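Side-chain contacts in La protein (Trypanosoma brucei, PDB 1S29), which probably binds RNA through its N-terminal La motif, a winged-helix domain whose conserved aromatic patch mediates the recognition: residues K16-Y21 with E68-S73; G35-A38 with F44-L47; T49-K54 with S58-V63; K75-E80 with R86-L91. One frame throughout, in Å; residues are numbered along the deposited sequence.

Contact 1: K16-Y21 with E68-S73; sequences KQVEFY and EAIRPS
The side chain of Glu19 leaves its helix with CG anti to its own carbonyl carbon (chi1 -62°) and then runs extended, which carries the carboxylate across to Ser73; the serine answers with OG swung opposite its backbone N (chi1 -178°). The two meet where helix 8-21 packs against the end of helix 63-70 in the winged-helix fold of the La motif. Ser73 OG donates to Glu19 OE2 at 2.6 Å, a short bond that uses the anti lone pair of the carboxylate, the one turned away from the other oxygen. Glutamate suits the helical position because its length bridges backbones whose CA atoms, Glu19 to Ser73, lie 8.0 Å apart. Serine suits the other side: its small hydroxyl fits at the end of the type I turn Ile70 to Ser73, closed by Ser73 N to Ile70 O at 2.9 Å. The same hydroxyl also accepts from Lys75 N, and Gln15 donates to Glu19 OE2. Ser73 is buried, and these further bonds help satisfy its hydroxyl and the carboxylate oxygen.

Next to this bond the contact is apolar. Val18, beta-branched and compact, points at the second helix, and Ile70 brings its longer branch to meet it. Leu76 of strand 76-78 touches both, so the pair forms part of a core shared by two helices and the wing. Within segment 68-73, Arg71 forms an end-on salt bridge with Glu68, whose oxygens lie near the guanidinium plane but are met from above the carboxylate plane. Across the helices themselves, Val18 CG2 rests 4.3 Å from Ile70 CG1.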
loop_
_atom_site.group_PDB
_atom_site.type_symbol
_atom_site.label_atom_id
_atom_site.label_comp_id
_atom_site.label_asym_id
_atom_site.label_seq_id
_atom_site.Cartn_x
_atom_site.Cartn_y
_atom_site.Cartn_z
ATOM N N LYS A 16 -7.798 2.384 2.490
ATOM C CA LYS A 16 -8.070 3.538 1.644
ATOM C C LYS A 16 -6.879 4.479 1.506
ATOM O O LYS A 16 -6.734 5.138 0.483
ATOM C CB LYS A 16 -9.288 4.286 2.172
ATOM C CG LYS A 16 -10.563 3.461 2.086
ATOM C CD LYS A 16 -11.698 4.118 2.838
ATOM C CE LYS A 16 -12.945 3.255 2.809
ATOM N NZ LYS A 16 -14.076 3.910 3.518
ATOM N N GLN A 17 -6.026 4.532 2.525
ATOM C CA GLN A 17 -4.843 5.391 2.458
ATOM C C GLN A 17 -3.846 4.798 1.463
ATOM O O GLN A 17 -3.185 5.535 0.734
ATOM C CB GLN A 17 -4.197 5.533 3.841
ATOM C CG GLN A 17 -5.085 6.229 4.869
ATOM C CD GLN A 17 -5.199 7.730 4.637
ATOM O OE1 GLN A 17 -5.506 8.185 3.535
ATOM N NE2 GLN A 17 -4.956 8.508 5.687
ATOM N N VAL A 18 -3.726 3.471 1.440
ATOM C CA VAL A 18 -2.819 2.824 0.493
ATOM C C VAL A 18 -3.406 3.004 -0.906
ATOM O O VAL A 18 -2.684 3.302 -1.855
ATOM C CB VAL A 18 -2.638 1.307 0.798
ATOM C CG1 VAL A 18 -1.765 0.657 -0.280
ATOM C CG2 VAL A 18 -1.989 1.122 2.163
ATOM N N GLU A 19 -4.722 2.842 -1.035
ATOM C CA GLU A 19 -5.362 3.023 -2.330
ATOM C C GLU A 19 -5.171 4.477 -2.778
ATOM O O GLU A 19 -5.077 4.759 -3.970
ATOM C CB GLU A 19 -6.853 2.675 -2.245
ATOM C CG GLU A 19 -7.087 1.231 -1.857
ATOM C CD GLU A 19 -8.553 0.871 -1.721
ATOM O OE1 GLU A 19 -9.373 1.764 -1.418
ATOM O OE2 GLU A 19 -8.885 -0.318 -1.906
ATOM N N PHE A 20 -5.105 5.391 -1.817
ATOM C CA PHE A 20 -4.914 6.812 -2.120
ATOM C C PHE A 20 -3.594 7.043 -2.841
ATOM O O PHE A 20 -3.540 7.706 -3.875
ATOM C CB PHE A 20 -4.923 7.630 -0.823
ATOM C CG PHE A 20 -4.601 9.095 -1.008
ATOM C CD1 PHE A 20 -5.580 9.997 -1.416
ATOM C CD2 PHE A 20 -3.323 9.575 -0.732
ATOM C CE1 PHE A 20 -5.291 11.359 -1.542
ATOM C CE2 PHE A 20 -3.022 10.936 -0.855
ATOM C CZ PHE A 20 -4.013 11.830 -1.262
ATOM N N TYR A 21 -2.518 6.498 -2.290
ATOM C CA TYR A 21 -1.213 6.681 -2.904
ATOM C C TYR A 21 -1.129 6.073 -4.297
ATOM O O TYR A 21 -0.409 6.583 -5.157
ATOM C CB TYR A 21 -0.121 6.095 -2.002
ATOM C CG TYR A 21 0.153 6.932 -0.769
ATOM C CD1 TYR A 21 -0.095 6.437 0.508
ATOM C CD2 TYR A 21 0.659 8.226 -0.884
ATOM C CE1 TYR A 21 0.159 7.212 1.644
ATOM C CE2 TYR A 21 0.912 9.008 0.246
ATOM C CZ TYR A 21 0.662 8.493 1.503
ATOM O OH TYR A 21 0.928 9.259 2.619
ATOM N N GLU A 68 -2.830 -7.166 6.139
ATOM C CA GLU A 68 -4.221 -7.403 6.516
ATOM C C GLU A 68 -5.126 -6.258 6.071
ATOM O O GLU A 68 -6.261 -6.473 5.637
ATOM C CB GLU A 68 -4.327 -7.586 8.031
ATOM C CG GLU A 68 -3.478 -8.723 8.549
ATOM C CD GLU A 68 -3.744 -10.019 7.808
ATOM O OE1 GLU A 68 -2.767 -10.631 7.323
ATOM O OE2 GLU A 68 -4.925 -10.424 7.712
ATOM N N ALA A 69 -4.617 -5.041 6.182
ATOM C CA ALA A 69 -5.383 -3.872 5.786
ATOM C C ALA A 69 -5.621 -3.829 4.280
ATOM O O ALA A 69 -6.692 -3.437 3.821
ATOM C CB ALA A 69 -4.652 -2.605 6.227
ATOM N N ILE A 70 -4.615 -4.238 3.516
ATOM C CA ILE A 70 -4.693 -4.207 2.063
ATOM C C ILE A 70 -5.474 -5.329 1.392
ATOM O O ILE A 70 -6.182 -5.087 0.422
ATOM C CB ILE A 70 -3.296 -4.301 1.421
ATOM C CG1 ILE A 70 -2.422 -3.129 1.872
ATOM C CG2 ILE A 70 -3.408 -4.340 -0.095
ATOM C CD1 ILE A 70 -0.967 -3.267 1.483
ATOM N N ARG A 71 -5.360 -6.546 1.913
ATOM C CA ARG A 71 -6.007 -7.700 1.293
ATOM C C ARG A 71 -7.403 -7.525 0.687
ATOM O O ARG A 71 -7.631 -7.911 -0.456
ATOM C CB ARG A 71 -6.026 -8.900 2.254
ATOM C CG ARG A 71 -6.450 -10.188 1.543
ATOM C CD ARG A 71 -6.482 -11.415 2.446
ATOM N NE ARG A 71 -5.170 -11.779 2.976
ATOM C CZ ARG A 71 -4.728 -11.425 4.178
ATOM N NH1 ARG A 71 -5.495 -10.697 4.978
ATOM N NH2 ARG A 71 -3.525 -11.809 4.587
ATOM N N PRO A 72 -8.356 -6.945 1.434
ATOM C CA PRO A 72 -9.722 -6.749 0.924
ATOM C C PRO A 72 -9.871 -5.880 -0.322
ATOM O O PRO A 72 -10.896 -5.933 -1.002
ATOM C CB PRO A 72 -10.446 -6.118 2.114
ATOM C CG PRO A 72 -9.688 -6.638 3.293
ATOM C CD PRO A 72 -8.264 -6.512 2.837
ATOM N N SER A 73 -8.856 -5.076 -0.616
ATOM C CA SER A 73 -8.911 -4.166 -1.751
ATOM C C SER A 73 -9.113 -4.826 -3.108
ATOM O O SER A 73 -8.598 -5.911 -3.372
ATOM C CB SER A 73 -7.644 -3.314 -1.799
ATOM O OG SER A 73 -7.720 -2.394 -2.867
#

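Contact 2: G35-A38 with F44-L47; sequences GKMA and FVSL
Apolar packing between Met37 and Val45 joins the last turn of helix 31-37 to strand 45-46, a short edge strand of the three-stranded sheet in this winged-helix domain. Met37, present as selenomethionine, touches through the root of its side chain: CG lies 3.5 Å from Val45 CG2, and the two side chains cross obliquely. Val45 places CG2 anti to its carbonyl carbon, with CG1 opposite the backbone N (chi1 175°), and it is therefore the CG2 branch that faces the helix. A beta-branched residue suits a strand, and here one methyl serves the helix while the other reaches toward Leu50. The flexible end of Met37 bends at chi3 (70°) and leads off to Arg87 and Leu91, a reach that a long unbranched chain can make. Lys36 adds its CB, 4.1 Å from Val45 CG2, while its chain turns away and takes the amino group from the apolar patch.

The polar part is made by backbone and water. Two carbonyl oxygens, Lys36 O and Phe44 O, stand 3.8 Å apart. A water lies 2.7 Å from each of Lys36 O and Phe44 O, placed to donate to them, though other acceptors may compete for its protons. Phe44 O also accepts from Asn40 ND2, within the connecting loop. Phe44 starts away from the helix, and its side chain touches Met84 and Arg86 of strand 84-87.

Two carbonyl oxygens cannot hydrogen-bond to each other; the water between them probably eases their proximity, while the Val45 methyl supplies the apolar contact.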
loop_
_atom_site.group_PDB
_atom_site.type_symbol
_atom_site.label_atom_id
_atom_site.label_comp_id
_atom_site.label_asym_id
_atom_site.label_seq_id
_atom_site.Cartn_x
_atom_site.Cartn_y
_atom_site.Cartn_z
ATOM N N GLY A 35 8.794 5.714 -9.625
ATOM C CA GLY A 35 10.143 5.192 -9.752
ATOM C C GLY A 35 10.241 3.795 -9.168
ATOM O O GLY A 35 10.906 2.921 -9.727
ATOM N N LYS A 36 9.593 3.584 -8.030
ATOM C CA LYS A 36 9.619 2.273 -7.386
ATOM C C LYS A 36 8.867 1.265 -8.252
ATOM O O LYS A 36 9.307 0.121 -8.445
ATOM C CB LYS A 36 8.960 2.347 -6.008
ATOM C CG LYS A 36 9.756 3.123 -4.976
ATOM C CD LYS A 36 11.065 2.423 -4.642
ATOM C CE LYS A 36 11.854 3.201 -3.591
ATOM N NZ LYS A 36 13.202 2.611 -3.346
HETATM N N MSE A 37 7.723 1.695 -8.765
HETATM C CA MSE A 37 6.907 0.832 -9.607
HETATM C C MSE A 37 7.640 0.408 -10.871
HETATM O O MSE A 37 7.402 -0.689 -11.389
HETATM C CB MSE A 37 5.604 1.541 -9.986
HETATM C CG MSE A 37 4.626 1.708 -8.838
HETATM SE SE MSE A 37 3.233 2.986 -9.279
HETATM C CE MSE A 37 2.257 1.971 -10.597
ATOM N N ALA A 38 8.525 1.266 -11.370
ATOM C CA ALA A 38 9.271 0.974 -12.587
ATOM C C ALA A 38 10.476 0.066 -12.367
ATOM O O ALA A 38 11.172 -0.288 -13.327
ATOM C CB ALA A 38 9.724 2.278 -13.249
ATOM N N PHE A 44 5.247 -3.733 -8.831
ATOM C CA PHE A 44 5.232 -4.047 -7.408
ATOM C C PHE A 44 6.078 -3.065 -6.599
ATOM O O PHE A 44 7.183 -2.675 -7.010
ATOM C CB PHE A 44 5.744 -5.476 -7.172
ATOM C CG PHE A 44 4.670 -6.531 -7.237
ATOM C CD1 PHE A 44 4.737 -7.560 -8.169
ATOM C CD2 PHE A 44 3.600 -6.501 -6.348
ATOM C CE1 PHE A 44 3.747 -8.547 -8.214
ATOM C CE2 PHE A 44 2.610 -7.478 -6.385
ATOM C CZ PHE A 44 2.687 -8.506 -7.325
ATOM N N VAL A 45 5.543 -2.679 -5.445
ATOM C CA VAL A 45 6.210 -1.762 -4.518
ATOM C C VAL A 45 6.241 -2.461 -3.159
ATOM O O VAL A 45 5.218 -2.968 -2.705
ATOM C CB VAL A 45 5.422 -0.438 -4.376
ATOM C CG1 VAL A 45 6.087 0.441 -3.322
ATOM C CG2 VAL A 45 5.374 0.294 -5.717
ATOM N N SER A 46 7.405 -2.503 -2.513
ATOM C CA SER A 46 7.508 -3.183 -1.223
ATOM C C SER A 46 6.689 -2.498 -0.140
ATOM O O SER A 46 6.594 -1.271 -0.102
ATOM C CB SER A 46 8.970 -3.283 -0.775
ATOM O OG SER A 46 9.499 -2.018 -0.379
ATOM N N LEU A 47 6.093 -3.304 0.735
ATOM C CA LEU A 47 5.291 -2.755 1.813
ATOM C C LEU A 47 6.196 -1.975 2.771
ATOM O O LEU A 47 5.736 -1.050 3.436
ATOM C CB LEU A 47 4.528 -3.871 2.546
ATOM C CG LEU A 47 3.521 -4.689 1.720
ATOM C CD1 LEU A 47 2.714 -5.590 2.648
ATOM C CD2 LEU A 47 2.589 -3.765 0.960
HETATM O O HOH W 1 9.563 -1.568 -6.315
#

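Contact 3: T49-K54 with S58-V63; sequences TLLTFK and SVTTDV
Lys54 O takes two bonds from Ser58, one from the backbone N at 3.1 Å and one from OG, also 3.1 Å away from Lys54 O. They close the short helix 54-57, which lies between helices 47-50 and 63-70 in the winged-helix fold of the La motif. The hydroxyl lies in the carbonyl plane, whereas the backbone N is tilted 29° from it, so the oxygen accepts from two directions. Serine suits this end because, with OG set between N and the carbonyl carbon (chi1 55°), its hydroxyl reaches back to the carbonyl that its own N already engages.

A water spans the middle, donating to Leu51 O at 2.7 Å and to Thr60 O at 2.8 Å. Near it Thr60 OG1 accepts from Asp62 N, an ST turn, and also bonds Glu65. Asp62 then caps the start of helix 63-70 through OD1 and Lys64 N. On the facing segment, Thr52 OG1 donates to Thr49 O at 2.6 Å.

Packing rests on Leu51, whose forked end suits a groove lined by both backbone and side chains. CD2 lies by Thr60 O and reaches Thr60 CG2 at 4.2 Å, while CD1 lies against Thr61 O. Leu51 and Val63 cross nearly at right angles, and Leu51 CD1 presses within 3.4 Å of Val63 CG1, tighter than usual carbon contact.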
loop_
_atom_site.group_PDB
_atom_site.type_symbol
_atom_site.label_atom_id
_atom_site.label_comp_id
_atom_site.label_asym_id
_atom_site.label_seq_id
_atom_site.Cartn_x
_atom_site.Cartn_y
_atom_site.Cartn_z
ATOM N N THR A 49 8.350 0.056 1.893
ATOM C CA THR A 49 8.430 1.390 1.327
ATOM C C THR A 49 7.178 2.144 1.738
ATOM O O THR A 49 7.241 3.328 2.074
ATOM C CB THR A 49 8.489 1.367 -0.202
ATOM O OG1 THR A 49 9.730 0.787 -0.609
ATOM C CG2 THR A 49 8.401 2.787 -0.755
ATOM N N LEU A 50 6.042 1.455 1.701
ATOM C CA LEU A 50 4.782 2.089 2.076
ATOM C C LEU A 50 4.807 2.569 3.526
ATOM O O LEU A 50 4.214 3.594 3.861
ATOM C CB LEU A 50 3.614 1.129 1.853
ATOM C CG LEU A 50 3.369 0.756 0.388
ATOM C CD1 LEU A 50 2.000 0.107 0.271
ATOM C CD2 LEU A 50 3.443 1.986 -0.499
ATOM N N LEU A 51 5.513 1.836 4.378
ATOM C CA LEU A 51 5.614 2.201 5.783
ATOM C C LEU A 51 6.295 3.553 5.996
ATOM O O LEU A 51 6.180 4.144 7.073
ATOM C CB LEU A 51 6.371 1.121 6.555
ATOM C CG LEU A 51 5.616 -0.177 6.845
ATOM C CD1 LEU A 51 6.521 -1.131 7.599
ATOM C CD2 LEU A 51 4.381 0.128 7.674
ATOM N N THR A 52 6.999 4.043 4.979
ATOM C CA THR A 52 7.689 5.325 5.108
ATOM C C THR A 52 6.814 6.517 4.727
ATOM O O THR A 52 7.182 7.666 4.972
ATOM C CB THR A 52 8.974 5.367 4.253
ATOM O OG1 THR A 52 8.634 5.440 2.861
ATOM C CG2 THR A 52 9.823 4.123 4.514
ATOM N N PHE A 53 5.656 6.245 4.135
ATOM C CA PHE A 53 4.737 7.307 3.733
ATOM C C PHE A 53 3.914 7.748 4.937
ATOM O O PHE A 53 3.428 6.920 5.700
ATOM C CB PHE A 53 3.817 6.811 2.615
ATOM C CG PHE A 53 4.547 6.427 1.357
ATOM C CD1 PHE A 53 3.880 5.764 0.333
ATOM C CD2 PHE A 53 5.897 6.729 1.190
ATOM C CE1 PHE A 53 4.548 5.409 -0.839
ATOM C CE2 PHE A 53 6.571 6.379 0.027
ATOM C CZ PHE A 53 5.894 5.716 -0.990
ATOM N N LYS A 54 3.768 9.062 5.087
ATOM C CA LYS A 54 3.045 9.671 6.202
ATOM C C LYS A 54 1.690 9.087 6.581
ATOM O O LYS A 54 1.433 8.832 7.761
ATOM C CB LYS A 54 2.851 11.169 5.947
ATOM C CG LYS A 54 2.021 11.854 7.028
ATOM C CD LYS A 54 1.491 13.212 6.595
ATOM C CE LYS A 54 0.598 13.791 7.685
ATOM N NZ LYS A 54 -0.032 15.083 7.312
ATOM N N SER A 58 1.553 6.935 10.217
ATOM C CA SER A 58 0.807 7.415 11.365
ATOM C C SER A 58 -0.110 6.338 11.940
ATOM O O SER A 58 -0.549 6.435 13.083
ATOM C CB SER A 58 -0.014 8.640 10.978
ATOM O OG SER A 58 -0.834 8.351 9.867
ATOM N N VAL A 59 -0.377 5.306 11.142
ATOM C CA VAL A 59 -1.266 4.215 11.537
ATOM C C VAL A 59 -0.562 2.936 11.999
ATOM O O VAL A 59 -1.018 2.275 12.935
ATOM C CB VAL A 59 -2.211 3.846 10.362
ATOM C CG1 VAL A 59 -3.029 2.607 10.712
ATOM C CG2 VAL A 59 -3.119 5.022 10.039
ATOM N N THR A 60 0.545 2.591 11.352
ATOM C CA THR A 60 1.256 1.369 11.702
ATOM C C THR A 60 2.730 1.425 11.315
ATOM O O THR A 60 3.140 2.252 10.509
ATOM C CB THR A 60 0.605 0.166 10.988
ATOM O OG1 THR A 60 1.330 -1.034 11.290
ATOM C CG2 THR A 60 0.613 0.391 9.476
ATOM N N THR A 61 3.522 0.536 11.903
ATOM C CA THR A 61 4.945 0.463 11.592
ATOM C C THR A 61 5.276 -1.004 11.330
ATOM O O THR A 61 6.441 -1.396 11.316
ATOM C CB THR A 61 5.820 0.984 12.766
ATOM O OG1 THR A 61 5.575 0.201 13.938
ATOM C CG2 THR A 61 5.502 2.440 13.060
ATOM N N ASP A 62 4.231 -1.800 11.107
ATOM C CA ASP A 62 4.360 -3.238 10.871
ATOM C C ASP A 62 3.795 -3.680 9.519
ATOM O O ASP A 62 2.594 -3.568 9.269
ATOM C CB ASP A 62 3.650 -3.994 11.998
ATOM C CG ASP A 62 3.766 -5.504 11.868
ATOM O OD1 ASP A 62 4.426 -5.988 10.921
ATOM O OD2 ASP A 62 3.192 -6.203 12.729
ATOM N N VAL A 63 4.663 -4.202 8.657
ATOM C CA VAL A 63 4.244 -4.664 7.336
ATOM C C VAL A 63 3.137 -5.714 7.412
ATOM O O VAL A 63 2.311 -5.817 6.510
ATOM C CB VAL A 63 5.429 -5.275 6.550
ATOM C CG1 VAL A 63 6.447 -4.201 6.216
ATOM C CG2 VAL A 63 6.070 -6.389 7.365
HETATM O O HOH W 2 5.652 3.053 9.502
#

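Contact 4: K75-E80 with R86-L91; sequences KLVLSE and RRRDPL
Val77 and Arg86 lie side by side on one face of the antiparallel hairpin 76-78/84-87, the wing of the winged-helix fold. Val77 CB sits 3.8 Å above the centre of the Arg86 guanidinium plane, and Val77 CG1 comes to 3.7 Å from NH2 of Arg86. Valine suits the strand and offers a compact apolar surface to the flat face of the guanidinium; the extended arginine starts with CG between N and the carbonyl carbon (chi1 65°), which lays it along its neighbour. The other methyl, Val77 CG2, meets Arg88 CD at 3.6 Å.

Behind these side chains stands the backbone ladder. Val77 and Arg86 form a hydrogen-bonded pair, with N to O distances of 2.9 Å both ways, and Arg88 N to Lys75 O at 2.8 Å continues past the strand.

Farther out, Arg86 NH1 donates to Arg87 O, which probably helps hold the guanidinium in place. Arg87 starts away from strand 76-78: its NE binds Asp89 O, NH1 bonds Phe22 O in the loop after helix 8-21, and NH2 forms a salt bridge with Asp24, linking the C-terminal tail to that region. Arg87 NH2 also lies 2.9 Å from its acceptor Pro90 O.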
loop_
_atom_site.group_PDB
_atom_site.type_symbol
_atom_site.label_atom_id
_atom_site.label_comp_id
_atom_site.label_asym_id
_atom_site.label_seq_id
_atom_site.Cartn_x
_atom_site.Cartn_y
_atom_site.Cartn_z
ATOM N N LYS A 75 -8.582 -2.822 -5.762
ATOM C CA LYS A 75 -7.761 -1.941 -6.581
ATOM C C LYS A 75 -6.284 -2.277 -6.443
ATOM O O LYS A 75 -5.457 -1.805 -7.225
ATOM C CB LYS A 75 -7.971 -0.480 -6.166
ATOM C CG LYS A 75 -9.404 0.004 -6.272
ATOM C CD LYS A 75 -9.525 1.447 -5.815
ATOM C CE LYS A 75 -10.941 1.971 -5.978
ATOM N NZ LYS A 75 -11.921 1.228 -5.133
ATOM N N LEU A 76 -5.957 -3.086 -5.441
ATOM C CA LEU A 76 -4.571 -3.474 -5.182
ATOM C C LEU A 76 -4.431 -4.988 -5.175
ATOM O O LEU A 76 -5.395 -5.703 -4.906
ATOM C CB LEU A 76 -4.123 -2.930 -3.823
ATOM C CG LEU A 76 -4.228 -1.419 -3.598
ATOM C CD1 LEU A 76 -4.176 -1.130 -2.108
ATOM C CD2 LEU A 76 -3.100 -0.694 -4.328
ATOM N N VAL A 77 -3.223 -5.468 -5.464
ATOM C CA VAL A 77 -2.936 -6.902 -5.478
ATOM C C VAL A 77 -1.627 -7.137 -4.730
ATOM O O VAL A 77 -0.615 -6.494 -5.031
ATOM C CB VAL A 77 -2.760 -7.443 -6.918
ATOM C CG1 VAL A 77 -2.465 -8.937 -6.875
ATOM C CG2 VAL A 77 -4.000 -7.174 -7.738
ATOM N N LEU A 78 -1.657 -8.053 -3.760
ATOM C CA LEU A 78 -0.479 -8.395 -2.970
ATOM C C LEU A 78 0.345 -9.461 -3.691
ATOM O O LEU A 78 -0.201 -10.308 -4.398
ATOM C CB LEU A 78 -0.900 -8.923 -1.591
ATOM C CG LEU A 78 -1.398 -7.869 -0.596
ATOM C CD1 LEU A 78 -2.115 -8.537 0.579
ATOM C CD2 LEU A 78 -0.211 -7.041 -0.115
ATOM N N SER A 79 1.660 -9.406 -3.512
ATOM C CA SER A 79 2.543 -10.379 -4.138
ATOM C C SER A 79 2.324 -11.717 -3.444
ATOM O O SER A 79 1.826 -11.763 -2.321
ATOM C CB SER A 79 4.009 -9.938 -4.015
ATOM O OG SER A 79 4.413 -9.790 -2.667
ATOM N N GLU A 80 2.676 -12.802 -4.125
ATOM C CA GLU A 80 2.511 -14.142 -3.568
ATOM C C GLU A 80 3.114 -14.252 -2.170
ATOM O O GLU A 80 2.544 -14.917 -1.309
ATOM C CB GLU A 80 3.149 -15.178 -4.502
ATOM C CG GLU A 80 3.052 -16.641 -4.046
ATOM C CD GLU A 80 1.649 -17.226 -4.145
ATOM O OE1 GLU A 80 0.786 -16.634 -4.834
ATOM O OE2 GLU A 80 1.415 -18.298 -3.540
ATOM N N ARG A 86 0.836 -4.101 -5.747
ATOM C CA ARG A 86 0.798 -3.417 -7.034
ATOM C C ARG A 86 -0.623 -2.975 -7.352
ATOM O O ARG A 86 -1.583 -3.439 -6.730
ATOM C CB ARG A 86 1.287 -4.344 -8.150
ATOM C CG ARG A 86 0.390 -5.559 -8.396
ATOM C CD ARG A 86 0.933 -6.380 -9.550
ATOM N NE ARG A 86 0.190 -7.623 -9.761
ATOM C CZ ARG A 86 -1.031 -7.697 -10.284
ATOM N NH1 ARG A 86 -1.674 -6.601 -10.656
ATOM N NH2 ARG A 86 -1.609 -8.881 -10.450
ATOM N N ARG A 87 -0.751 -2.057 -8.303
ATOM C CA ARG A 87 -2.062 -1.602 -8.727
ATOM C C ARG A 87 -2.687 -2.736 -9.518
ATOM O O ARG A 87 -1.982 -3.509 -10.182
ATOM C CB ARG A 87 -1.959 -0.393 -9.657
ATOM C CG ARG A 87 -1.697 0.932 -8.995
ATOM C CD ARG A 87 -1.298 1.946 -10.058
ATOM N NE ARG A 87 -2.198 1.929 -11.209
ATOM C CZ ARG A 87 -3.198 2.786 -11.403
ATOM N NH1 ARG A 87 -3.442 3.750 -10.521
ATOM N NH2 ARG A 87 -3.953 2.687 -12.491
ATOM N N ARG A 88 -4.007 -2.826 -9.451
ATOM C CA ARG A 88 -4.740 -3.836 -10.194
ATOM C C ARG A 88 -4.726 -3.381 -11.652
ATOM O O ARG A 88 -4.555 -4.187 -12.573
ATOM C CB ARG A 88 -6.183 -3.893 -9.692
ATOM C CG ARG A 88 -7.058 -4.945 -10.360
ATOM C CD ARG A 88 -6.810 -6.329 -9.780
ATOM N NE ARG A 88 -7.719 -7.325 -10.338
ATOM C CZ ARG A 88 -7.481 -8.025 -11.444
ATOM N NH1 ARG A 88 -6.354 -7.841 -12.118
ATOM N NH2 ARG A 88 -8.375 -8.906 -11.880
ATOM N N ASP A 89 -4.876 -2.072 -11.843
ATOM C CA ASP A 89 -4.926 -1.464 -13.173
ATOM C C ASP A 89 -3.621 -0.832 -13.642
ATOM O O ASP A 89 -2.834 -0.332 -12.842
ATOM C CB ASP A 89 -6.028 -0.403 -13.216
ATOM C CG ASP A 89 -7.353 -0.920 -12.695
ATOM O OD1 ASP A 89 -7.767 -2.016 -13.119
ATOM O OD2 ASP A 89 -7.982 -0.226 -11.863
ATOM N N PRO A 90 -3.389 -0.827 -14.963
ATOM C CA PRO A 90 -2.182 -0.258 -15.573
ATOM C C PRO A 90 -2.129 1.254 -15.390
ATOM O O PRO A 90 -3.161 1.894 -15.181
ATOM C CB PRO A 90 -2.326 -0.637 -17.047
ATOM C CG PRO A 90 -3.231 -1.840 -17.022
ATOM C CD PRO A 90 -4.240 -1.457 -15.985
ATOM N N LEU A 91 -0.933 1.827 -15.462
ATOM C CA LEU A 91 -0.811 3.272 -15.331
ATOM C C LEU A 91 -1.705 3.880 -16.404
ATOM O O LEU A 91 -1.803 3.348 -17.512
ATOM C CB LEU A 91 0.634 3.725 -15.555
ATOM C CG LEU A 91 1.681 3.375 -14.498
ATOM C CD1 LEU A 91 3.021 3.966 -14.916
ATOM C CD2 LEU A 91 1.259 3.927 -13.140
HETATM O O HOH W 3 -5.558 -0.083 -9.902
#

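How the contacts relate
All four contacts belong to one small La-type winged-helix domain. Contacts 2 and 3 follow in series between the two segments of contact 1, and contact 4 comes after it. Contact 1 lies nearest the chain centre, with contacts 3 and 4 about 12 and 11 Å from it, centre to centre. Those two lie on opposite sides of the chain's centre, about 18 Å apart, without touching. Helix 63-70 of contact 1 is followed by strand 76-78 of contact 4, and Leu47 of contact 2 reaches Ile70. Contacts 2 and 4 share the three-stranded sheet, while Tyr21 and Phe53 join contacts 1 and 3. Contact 1 thus lies in the core and contacts 2 and 4 are partly buried, whereas contact 3 is at the surface.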